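Local coordinates for protein Tae4 (PDB 6IJF) that is a type VI secretion amidase effector of the Tae4 family, which probably cleaves amide bonds in the peptidoglycan of rival bacteria, at residues 6-9 / 10-14. Sequence-based numbering, arbitrary orientation.
Sequences FDTL and YSNYP
Phe6 and Tyr10 sit one turn apart on the short N-terminal helix 6-11, their side chains lying side by side and pointing the same way. Each has CG anti to its own backbone N (chi1 -177° in Phe6, -166° in Tyr10), which sends both rings off the same flank. The ring planes meet obliquely: CZ of Phe6 comes to 3.7 Å from CD2 of Tyr10, and the ring centroids are 5.8 Å apart. The same turn is closed by Tyr10 N, which donates to Phe6 O at 2.9 Å in a nearly straight bond. Leu9 and Tyr13 are buried against other parts of the fold. Leu9 touches Leu135 of strand 131-137 as well as Ala55 and Phe56 of helix 48-58, joining the helix to both elements; Tyr13 touches Asp134, a residue that fits the Cys-His-Asp triad expected of such an amidase, and its hydroxyl bonds Ser147.

The side with the exposed Asp7 and Ser11 is looser in packing, though not in hydrogen bonding; the carboxylate of Asp7 turns to Gln162. Here Ser11 N reaches Asp7 O at 3.1 Å, while the hydroxyl of Ser11 folds back on the helix: with OG between the backbone N and the carbonyl carbon (chi1 76°), it donates to Thr8 O at 2.7 Å. Asn12 N divides itself between Thr8 O and Leu9 O, 3.1 Å from each, and both bonds are weak. Past this bifurcated bond the helix gives way to a turn, with Tyr13 N bonded to Tyr10 O.

The far end of Tyr10 is held outside this contact: its hydroxyl bonds His20, and its ring makes a cation-pi contact with Arg137. Ordinary helix bonds thus give way to divided, weaker ones, and the Ser11 hydroxyl supplies Thr8 O with a short second bond just where its backbone partner is weak.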
loop_
_atom_site.group_PDB
_atom_site.type_symbol
_atom_site.label_atom_id
_atom_site.label_comp_id
_atom_site.label_asym_id
_atom_site.label_seq_id
_atom_site.Cartn_x
_atom_site.Cartn_y
_atom_site.Cartn_z
ATOM N N PHE C 6 -0.895 30.099 -7.099
ATOM C CA PHE C 6 -1.034 28.657 -6.806
ATOM C C PHE C 6 -1.824 28.458 -5.507
ATOM O O PHE C 6 -2.652 27.543 -5.483
ATOM C CB PHE C 6 0.323 27.951 -6.715
ATOM C CG PHE C 6 0.152 26.473 -6.498
ATOM C CD1 PHE C 6 -0.155 25.639 -7.567
ATOM C CD2 PHE C 6 0.203 25.933 -5.236
ATOM C CE1 PHE C 6 -0.331 24.282 -7.381
ATOM C CE2 PHE C 6 0.004 24.571 -5.042
ATOM C CZ PHE C 6 -0.245 23.744 -6.127
ATOM N N ASP C 7 -1.584 29.248 -4.450
ATOM C CA ASP C 7 -2.279 29.019 -3.155
ATOM C C ASP C 7 -3.773 29.246 -3.350
ATOM O O ASP C 7 -4.557 28.537 -2.711
ATOM C CB ASP C 7 -1.683 29.873 -2.044
ATOM C CG ASP C 7 -0.226 29.503 -1.804
ATOM O OD1 ASP C 7 0.061 28.283 -1.687
ATOM O OD2 ASP C 7 0.605 30.417 -1.761
ATOM N N THR C 8 -4.157 30.181 -4.223
ATOM C CA THR C 8 -5.587 30.478 -4.510
ATOM C C THR C 8 -6.171 29.297 -5.285
ATOM O O THR C 8 -7.235 28.796 -4.907
ATOM C CB THR C 8 -5.739 31.798 -5.274
ATOM O OG1 THR C 8 -5.215 32.832 -4.441
ATOM C CG2 THR C 8 -7.170 32.092 -5.650
ATOM N N LEU C 9 -5.494 28.874 -6.350
ATOM C CA LEU C 9 -5.928 27.740 -7.195
ATOM C C LEU C 9 -6.153 26.491 -6.336
ATOM O O LEU C 9 -7.229 25.876 -6.453
ATOM C CB LEU C 9 -4.829 27.505 -8.229
ATOM C CG LEU C 9 -5.225 26.566 -9.353
ATOM C CD1 LEU C 9 -6.412 27.123 -10.152
ATOM C CD2 LEU C 9 -4.014 26.327 -10.257
ATOM N N TYR C 10 -5.197 26.166 -5.466
ATOM C CA TYR C 10 -5.212 24.952 -4.606
ATOM C C TYR C 10 -6.358 25.031 -3.601
ATOM O O TYR C 10 -7.126 24.049 -3.418
ATOM C CB TYR C 10 -3.863 24.789 -3.904
ATOM C CG TYR C 10 -3.657 23.434 -3.276
ATOM C CD1 TYR C 10 -4.095 23.138 -1.994
ATOM C CD2 TYR C 10 -3.009 22.436 -3.988
ATOM C CE1 TYR C 10 -3.874 21.886 -1.424
ATOM C CE2 TYR C 10 -2.789 21.187 -3.442
ATOM C CZ TYR C 10 -3.233 20.905 -2.164
ATOM O OH TYR C 10 -3.022 19.641 -1.699
ATOM N N SER C 11 -6.505 26.187 -2.946
ATOM C CA SER C 11 -7.609 26.444 -1.983
ATOM C C SER C 11 -8.963 26.222 -2.669
ATOM O O SER C 11 -9.928 25.907 -1.960
ATOM C CB SER C 11 -7.536 27.845 -1.403
ATOM O OG SER C 11 -7.992 28.804 -2.365
ATOM N N ASN C 12 -9.063 26.421 -3.988
ATOM C CA ASN C 12 -10.355 26.283 -4.725
ATOM C C ASN C 12 -10.564 24.877 -5.315
ATOM O O ASN C 12 -11.614 24.662 -5.975
ATOM C CB ASN C 12 -10.445 27.351 -5.810
ATOM C CG ASN C 12 -10.768 28.718 -5.234
ATOM O OD1 ASN C 12 -10.279 29.752 -5.720
ATOM N ND2 ASN C 12 -11.636 28.736 -4.239
ATOM N N TYR C 13 -9.613 23.965 -5.140
ATOM C CA TYR C 13 -9.636 22.638 -5.820
ATOM C C TYR C 13 -10.402 21.628 -4.964
ATOM O O TYR C 13 -10.028 21.367 -3.815
ATOM C CB TYR C 13 -8.215 22.162 -6.144
ATOM C CG TYR C 13 -8.173 20.762 -6.726
ATOM C CD1 TYR C 13 -8.383 20.530 -8.075
ATOM C CD2 TYR C 13 -7.967 19.661 -5.911
ATOM C CE1 TYR C 13 -8.372 19.255 -8.600
ATOM C CE2 TYR C 13 -7.911 18.374 -6.431
ATOM C CZ TYR C 13 -8.131 18.166 -7.779
ATOM O OH TYR C 13 -8.155 16.882 -8.251
ATOM N N PRO C 14 -11.468 20.996 -5.498
ATOM C CA PRO C 14 -12.129 19.875 -4.820
ATOM C C PRO C 14 -11.463 18.523 -5.129
ATOM O O PRO C 14 -11.425 18.077 -6.290
ATOM C CB PRO C 14 -13.557 19.992 -5.377
ATOM C CG PRO C 14 -13.344 20.413 -6.802
ATOM C CD PRO C 14 -12.097 21.289 -6.793
#